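Local coordinates for protein GH3 beta-N-acetylglucosaminidase (Paenibacillaceae, PDB 6K5J) that probably hydrolyses terminal beta-linked N-acetylglucosamine residues from oligosaccharides, as a family 3 glycoside hydrolase, at residues V431-E436 against I459-Q464; A466-L471 against N491-V496. All blocks are in the same frame, centred on the assembly; numbering follows the deposited sequence.

Contacts 1 and 2 lie about 12 Å apart, centre to centre, in the layered alpha/beta region built on the six-stranded mixed sheet, which is distinct from the parallel strands of the TIM-barrel-type part. They follow one another along the chain, and helix 462-472 serves both. Contact 1 joins the start of this helix to the loop between edge strand 424-430 and helix 435-447, whereas contact 2 joins its later turns to the loop between strands 478-483 and 499-501. The two touch directly where Ile459 CD1 packs 4.1 Å from Asn491 CB. One helix is therefore tied to loops from two parts of the sheet.

Contact 1 of 2, residues V431-E436 against I459-Q464; sequences VQPTEE and IFSPDQ
Val431 O receives two side-chain donors, Ser461 OG and Gln464 NE2, where two strand-to-helix connections of an alpha/beta layered fold meet. Residues 431-436 lead from edge strand 424-430 into helix 435-447; residues 459-464 follow strand 450-455 and open helix 462-472. Strand 390-396 lies between those two strands in the sheet, and Val431 also has a backbone hydrogen bond with Glu396.

The direct hydrogen bonds converge on this one carbonyl. Ser461, at the N-cap position, has OG anti to its backbone N (chi1 174°) and donates to Val431 O over 2.6 Å, tilted out of the carbonyl plane. Gln464 reaches the same oxygen with an extended side chain: NE2 lies 2.9 Å from Val431 O, in the carbonyl plane and on a lone pair, with an N-H...O angle of 151°. Its other amide atom, OE1, accepts from Tyr456 N, so both ends of the amide are used and its rotation is fixed.

Van der Waals contacts of carbon with polar atoms make up the second group. Pro433 sets CD and CG against the first helical turn, CD 3.7 Å from Gln464 N and CG 4.0 Å from Asp463 O. Val431 CG1 packs 3.8 Å from Gln464 NE2, and Gln432 CG comes equally near Ser461 OG.

A water supplies the third kind of link, on the side of the exposed Asp463. It donates both hydrogens, one to Pro433 O at 2.8 Å and the other to Asp463 OD2 at 2.6 Å.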
ATOM      1  N   VAL A 431      11.198   2.450  16.837  1.00 26.33           N
ATOM      2  CA  VAL A 431      11.054   1.079  16.352  1.00 27.35           C
ATOM      3  C   VAL A 431      12.365   0.329  16.509  1.00 30.34           C
ATOM      4  O   VAL A 431      12.379  -0.885  16.758  1.00 27.16           O
ATOM      5  CB  VAL A 431      10.553   1.099  14.893  1.00 27.37           C
ATOM      6  CG1 VAL A 431      10.730  -0.254  14.227  1.00 29.61           C
ATOM      7  CG2 VAL A 431       9.103   1.517  14.861  1.00 22.93           C
ATOM      8  N   GLN A 432      13.487   1.037  16.377  1.00 32.49           N
ATOM      9  CA  GLN A 432      14.791   0.582  16.847  1.00 31.97           C
ATOM     10  C   GLN A 432      15.128   1.418  18.078  1.00 32.69           C
ATOM     11  O   GLN A 432      15.727   2.500  17.961  1.00 34.05           O
ATOM     12  CB  GLN A 432      15.855   0.738  15.759  1.00 36.33           C
ATOM     13  CG  GLN A 432      15.486   0.033  14.450  1.00 34.76           C
ATOM     14  CD  GLN A 432      16.316   0.520  13.281  1.00 51.82           C
ATOM     15  OE1 GLN A 432      17.530   0.313  13.240  1.00 59.40           O
ATOM     16  NE2 GLN A 432      15.669   1.178  12.324  1.00 52.91           N
ATOM     17  N   PRO A 433      14.739   0.983  19.273  1.00 33.72           N
ATOM     18  CA  PRO A 433      14.844   1.859  20.444  1.00 34.53           C
ATOM     19  C   PRO A 433      16.294   2.116  20.828  1.00 36.29           C
ATOM     20  O   PRO A 433      17.166   1.257  20.681  1.00 35.07           O
ATOM     21  CB  PRO A 433      14.109   1.076  21.538  1.00 29.85           C
ATOM     22  CG  PRO A 433      14.268  -0.355  21.132  1.00 32.38           C
ATOM     23  CD  PRO A 433      14.223  -0.354  19.624  1.00 31.17           C
ATOM     24  N   THR A 434      16.543   3.327  21.317  1.00 37.67           N
ATOM     25  CA  THR A 434      17.864   3.676  21.814  1.00 37.75           C
ATOM     26  C   THR A 434      18.157   2.937  23.121  1.00 42.67           C
ATOM     27  O   THR A 434      17.263   2.395  23.781  1.00 35.86           O
ATOM     28  CB  THR A 434      17.968   5.184  22.037  1.00 39.64           C
ATOM     29  OG1 THR A 434      17.201   5.540  23.190  1.00 37.56           O
ATOM     30  CG2 THR A 434      17.427   5.946  20.827  1.00 36.35           C
ATOM     31  N   GLU A 435      19.437   2.917  23.496  1.00 42.47           N
ATOM     32  CA  GLU A 435      19.809   2.253  24.740  1.00 43.90           C
ATOM     33  C   GLU A 435      19.149   2.926  25.932  1.00 37.09           C
ATOM     34  O   GLU A 435      18.746   2.255  26.889  1.00 40.72           O
ATOM     35  CB  GLU A 435      21.327   2.235  24.901  1.00 47.04           C
ATOM     36  CG  GLU A 435      21.965   0.921  24.500  1.00 51.33           C
ATOM     37  CD  GLU A 435      23.459   0.888  24.763  1.00 57.71           C
ATOM     38  OE1 GLU A 435      23.868   1.104  25.926  1.00 57.43           O
ATOM     39  OE2 GLU A 435      24.223   0.647  23.801  1.00 62.16           O
ATOM     40  N   GLU A 436      19.011   4.250  25.885  1.00 33.74           N
ATOM     41  CA  GLU A 436      18.381   4.958  26.992  1.00 44.59           C
ATOM     42  C   GLU A 436      16.894   4.647  27.063  1.00 42.94           C
ATOM     43  O   GLU A 436      16.349   4.451  28.156  1.00 37.05           O
ATOM     44  CB  GLU A 436      18.610   6.463  26.858  1.00 44.16           C
ATOM     45  CG  GLU A 436      17.822   7.315  27.855  1.00 50.76           C
ATOM     46  CD  GLU A 436      18.254   7.099  29.305  1.00 61.60           C
ATOM     47  OE1 GLU A 436      17.461   6.527  30.092  1.00 57.13           O
ATOM     48  OE2 GLU A 436      19.388   7.497  29.657  1.00 65.74           O
ATOM     49  N   ILE A 459       9.984  -8.459  14.627  1.00 24.15           N
ATOM     50  CA  ILE A 459      10.675  -9.528  13.914  1.00 23.73           C
ATOM     51  C   ILE A 459      11.839  -9.004  13.072  1.00 27.31           C
ATOM     52  O   ILE A 459      12.782  -9.749  12.788  1.00 30.00           O
ATOM     53  CB  ILE A 459       9.668 -10.315  13.046  1.00 24.63           C
ATOM     54  CG1 ILE A 459      10.365 -11.499  12.369  1.00 29.50           C
ATOM     55  CG2 ILE A 459       9.025  -9.392  11.993  1.00 25.27           C
ATOM     56  CD1 ILE A 459       9.560 -12.741  12.289  1.00 25.92           C
ATOM     57  N   PHE A 460      11.804  -7.733  12.675  1.00 24.75           N
ATOM     58  CA  PHE A 460      12.877  -7.104  11.918  1.00 29.03           C
ATOM     59  C   PHE A 460      13.703  -6.129  12.756  1.00 30.48           C
ATOM     60  O   PHE A 460      14.541  -5.417  12.201  1.00 29.94           O
ATOM     61  CB  PHE A 460      12.307  -6.357  10.708  1.00 25.39           C
ATOM     62  CG  PHE A 460      11.586  -7.237   9.713  1.00 27.62           C
ATOM     63  CD1 PHE A 460      11.980  -8.550   9.496  1.00 31.24           C
ATOM     64  CD2 PHE A 460      10.520  -6.735   8.981  1.00 26.85           C
ATOM     65  CE1 PHE A 460      11.317  -9.353   8.566  1.00 28.74           C
ATOM     66  CE2 PHE A 460       9.853  -7.520   8.050  1.00 26.12           C
ATOM     67  CZ  PHE A 460      10.254  -8.838   7.838  1.00 27.29           C
ATOM     68  N   SER A 461      13.476  -6.043  14.068  1.00 26.35           N
ATOM     69  CA  SER A 461      14.157  -5.048  14.898  1.00 26.91           C
ATOM     70  C   SER A 461      14.651  -5.743  16.160  1.00 30.47           C
ATOM     71  O   SER A 461      13.925  -5.832  17.161  1.00 29.03           O
ATOM     72  CB  SER A 461      13.243  -3.865  15.215  1.00 29.47           C
ATOM     73  OG  SER A 461      13.859  -2.968  16.139  1.00 32.23           O
ATOM     74  N   PRO A 462      15.895  -6.246  16.143  1.00 35.70           N
ATOM     75  CA  PRO A 462      16.398  -7.042  17.280  1.00 30.01           C
ATOM     76  C   PRO A 462      16.365  -6.331  18.627  1.00 27.33           C
ATOM     77  O   PRO A 462      16.076  -6.979  19.641  1.00 32.74           O
ATOM     78  CB  PRO A 462      17.837  -7.366  16.851  1.00 37.26           C
ATOM     79  CG  PRO A 462      17.772  -7.376  15.345  1.00 37.28           C
ATOM     80  CD  PRO A 462      16.834  -6.247  15.006  1.00 35.65           C
ATOM     81  N   ASP A 463      16.670  -5.031  18.682  1.00 31.19           N
ATOM     82  CA  ASP A 463      16.662  -4.339  19.972  1.00 32.89           C
ATOM     83  C   ASP A 463      15.250  -4.193  20.521  1.00 32.27           C
ATOM     84  O   ASP A 463      15.054  -4.192  21.745  1.00 27.07           O
ATOM     85  CB  ASP A 463      17.321  -2.963  19.852  1.00 35.10           C
ATOM     86  CG  ASP A 463      18.788  -3.047  19.474  1.00 37.90           C
ATOM     87  OD1 ASP A 463      19.425  -4.075  19.780  1.00 33.09           O
ATOM     88  OD2 ASP A 463      19.295  -2.083  18.866  1.00 37.00           O
ATOM     89  N   GLN A 464      14.260  -4.046  19.634  1.00 29.57           N
ATOM     90  CA  GLN A 464      12.870  -4.048  20.069  1.00 28.05           C
ATOM     91  C   GLN A 464      12.478  -5.413  20.621  1.00 26.61           C
ATOM     92  O   GLN A 464      11.867  -5.507  21.692  1.00 25.49           O
ATOM     93  CB  GLN A 464      11.953  -3.659  18.906  1.00 27.72           C
ATOM     94  CG  GLN A 464      10.510  -3.434  19.318  1.00 25.72           C
ATOM     95  CD  GLN A 464       9.567  -3.271  18.129  1.00 25.63           C
ATOM     96  OE1 GLN A 464       8.418  -3.680  18.199  1.00 24.56           O
ATOM     97  NE2 GLN A 464      10.057  -2.683  17.037  1.00 22.69           N
TER
HETATM   98  O   HOH W   1      17.881   0.054  18.255  1.00 42.40           O

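Contact 2 of 2, residues A466-L471 against N491-V496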
ATOM      1  N   ALA A 466      14.381  -7.745  21.824  1.00 30.99           N
ATOM      2  CA  ALA A 466      15.120  -8.051  23.046  1.00 27.69           C
ATOM      3  C   ALA A 466      14.510  -7.349  24.253  1.00 27.19           C
ATOM      4  O   ALA A 466      14.417  -7.941  25.334  1.00 31.99           O
ATOM      5  CB  ALA A 466      16.592  -7.668  22.877  1.00 30.62           C
ATOM      6  N   LEU A 467      14.087  -6.090  24.089  1.00 29.33           N
ATOM      7  CA  LEU A 467      13.386  -5.398  25.163  1.00 28.84           C
ATOM      8  C   LEU A 467      12.128  -6.154  25.566  1.00 29.26           C
ATOM      9  O   LEU A 467      11.868  -6.365  26.756  1.00 25.81           O
ATOM     10  CB  LEU A 467      13.038  -3.970  24.740  1.00 29.29           C
ATOM     11  CG  LEU A 467      12.091  -3.194  25.660  1.00 28.32           C
ATOM     12  CD1 LEU A 467      12.654  -3.125  27.068  1.00 32.24           C
ATOM     13  CD2 LEU A 467      11.838  -1.790  25.121  1.00 31.09           C
ATOM     14  N   ILE A 468      11.336  -6.582  24.578  1.00 27.33           N
ATOM     15  CA  ILE A 468      10.101  -7.301  24.877  1.00 24.97           C
ATOM     16  C   ILE A 468      10.401  -8.604  25.608  1.00 26.24           C
ATOM     17  O   ILE A 468       9.758  -8.937  26.613  1.00 25.73           O
ATOM     18  CB  ILE A 468       9.300  -7.560  23.587  1.00 21.62           C
ATOM     19  CG1 ILE A 468       8.824  -6.243  22.982  1.00 24.23           C
ATOM     20  CG2 ILE A 468       8.138  -8.476  23.896  1.00 21.24           C
ATOM     21  CD1 ILE A 468       8.279  -6.388  21.549  1.00 24.04           C
ATOM     22  N   GLU A 469      11.363  -9.376  25.095  1.00 27.68           N
ATOM     23  CA  GLU A 469      11.729 -10.629  25.749  1.00 29.10           C
ATOM     24  C   GLU A 469      12.252 -10.394  27.163  1.00 28.30           C
ATOM     25  O   GLU A 469      12.017 -11.216  28.056  1.00 30.40           O
ATOM     26  CB  GLU A 469      12.766 -11.379  24.905  1.00 29.90           C
ATOM     27  CG  GLU A 469      12.161 -12.178  23.742  1.00 29.95           C
ATOM     28  CD  GLU A 469      11.457 -13.446  24.192  1.00 34.00           C
ATOM     29  OE1 GLU A 469      12.153 -14.391  24.634  1.00 33.78           O
ATOM     30  OE2 GLU A 469      10.208 -13.509  24.114  1.00 31.32           O
ATOM     31  N   ALA A 470      12.939  -9.273  27.390  1.00 31.40           N
ATOM     32  CA  ALA A 470      13.406  -8.946  28.736  1.00 30.37           C
ATOM     33  C   ALA A 470      12.232  -8.692  29.673  1.00 34.91           C
ATOM     34  O   ALA A 470      12.188  -9.217  30.796  1.00 30.79           O
ATOM     35  CB  ALA A 470      14.331  -7.727  28.686  1.00 30.96           C
ATOM     36  N   LEU A 471      11.262  -7.893  29.219  1.00 26.69           N
ATOM     37  CA  LEU A 471      10.076  -7.633  30.025  1.00 28.95           C
ATOM     38  C   LEU A 471       9.301  -8.915  30.280  1.00 29.34           C
ATOM     39  O   LEU A 471       8.712  -9.091  31.354  1.00 30.05           O
ATOM     40  CB  LEU A 471       9.183  -6.602  29.333  1.00 25.68           C
ATOM     41  CG  LEU A 471       9.753  -5.201  29.147  1.00 25.33           C
ATOM     42  CD1 LEU A 471       8.847  -4.357  28.248  1.00 25.36           C
ATOM     43  CD2 LEU A 471       9.906  -4.537  30.512  1.00 28.19           C
ATOM     44  N   ASN A 491       6.825 -14.758  16.311  1.00 22.35           N
ATOM     45  CA  ASN A 491       7.844 -15.760  15.996  1.00 23.41           C
ATOM     46  C   ASN A 491       9.184 -15.444  16.644  1.00 25.83           C
ATOM     47  O   ASN A 491      10.005 -16.353  16.823  1.00 24.83           O
ATOM     48  CB  ASN A 491       8.044 -15.870  14.479  1.00 20.15           C
ATOM     49  CG  ASN A 491       6.858 -16.491  13.780  1.00 23.21           C
ATOM     50  OD1 ASN A 491       6.020 -17.132  14.411  1.00 22.78           O
ATOM     51  ND2 ASN A 491       6.783 -16.308  12.466  1.00 22.98           N
ATOM     52  N   ALA A 492       9.426 -14.179  16.979  1.00 21.99           N
ATOM     53  CA  ALA A 492      10.653 -13.739  17.620  1.00 26.05           C
ATOM     54  C   ALA A 492      10.499 -13.543  19.122  1.00 26.73           C
ATOM     55  O   ALA A 492      11.428 -13.039  19.757  1.00 24.70           O
ATOM     56  CB  ALA A 492      11.146 -12.437  16.980  1.00 24.80           C
ATOM     57  N   LEU A 493       9.357 -13.924  19.699  1.00 22.04           N
ATOM     58  CA  LEU A 493       9.020 -13.601  21.091  1.00 25.36           C
ATOM     59  C   LEU A 493       8.578 -14.849  21.856  1.00 26.29           C
ATOM     60  O   LEU A 493       7.441 -14.939  22.330  1.00 25.56           O
ATOM     61  CB  LEU A 493       7.933 -12.522  21.133  1.00 20.94           C
ATOM     62  CG  LEU A 493       8.286 -11.213  20.434  1.00 22.60           C
ATOM     63  CD1 LEU A 493       7.050 -10.305  20.330  1.00 22.22           C
ATOM     64  CD2 LEU A 493       9.428 -10.491  21.163  1.00 26.64           C
ATOM     65  N   PRO A 494       9.469 -15.830  22.026  1.00 29.00           N
ATOM     66  CA  PRO A 494       9.035 -17.110  22.613  1.00 28.26           C
ATOM     67  C   PRO A 494       8.634 -17.031  24.082  1.00 27.46           C
ATOM     68  O   PRO A 494       7.888 -17.905  24.540  1.00 31.52           O
ATOM     69  CB  PRO A 494      10.253 -18.027  22.405  1.00 31.25           C
ATOM     70  CG  PRO A 494      11.416 -17.096  22.282  1.00 28.20           C
ATOM     71  CD  PRO A 494      10.891 -15.852  21.624  1.00 26.78           C
ATOM     72  N   THR A 495       9.079 -16.019  24.826  1.00 27.18           N
ATOM     73  CA  THR A 495       8.759 -15.900  26.244  1.00 29.35           C
ATOM     74  C   THR A 495       7.453 -15.161  26.501  1.00 31.65           C
ATOM     75  O   THR A 495       6.912 -15.240  27.613  1.00 29.66           O
ATOM     76  CB  THR A 495       9.901 -15.183  26.972  1.00 31.69           C
ATOM     77  OG1 THR A 495      11.151 -15.667  26.463  1.00 33.23           O
ATOM     78  CG2 THR A 495       9.838 -15.428  28.485  1.00 31.45           C
ATOM     79  N   VAL A 496       6.928 -14.457  25.494  1.00 27.31           N
ATOM     80  CA  VAL A 496       5.706 -13.677  25.674  1.00 26.25           C
ATOM     81  C   VAL A 496       4.538 -14.622  25.911  1.00 27.44           C
ATOM     82  O   VAL A 496       4.390 -15.635  25.220  1.00 27.03           O
ATOM     83  CB  VAL A 496       5.489 -12.776  24.448  1.00 25.00           C
ATOM     84  CG1 VAL A 496       4.067 -12.239  24.389  1.00 22.43           C
ATOM     85  CG2 VAL A 496       6.488 -11.647  24.464  1.00 22.42           C
TER
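Glu469, on helix 462-472, presents its carboxylate to Thr495 in the type I beta turn Leu493-Val496. A bend at chi2 (-74°) turns CD off the extended path, and OE2 accepts from Thr495 N over 2.8 Å through its syn lone pair, at an N-H...O angle of 153°. Thr495 OG1 stands beside its own backbone N (chi1 -41°) and donates to the other oxygen, OE1; the modelled 2.4 Å from OG1 to OE1 is very short, and its exact length is doubtful.

The tightly packed part is apolar and buried. Ile468 CG2 meets Leu493 CD2 and Val496 CG2, each at 3.6 Å, on the side where Ile468 and Val496 also touch Val481 of the sheet. Toward solvent the contact thins out: the side chain of exposed Pro494 touches Glu469 with CD and CG alone, and Glu469 CG comes no nearer than 4.1 Å to Ala492 O.

The turn has its own bond, Val496 N to Leu493 O, and Arg377 NH1 binds both Leu493 O and Val496 O. An alanine in place of Glu469 would probably leave Thr495 N and OG1 without their carboxylate mate and the turn less firmly held to the helix. The carboxylate works as a two-pronged acceptor for one residue's amide and hydroxyl, and the well-formed bond from Thr495 N to OE2 would by itself be expected to favour its ionised form.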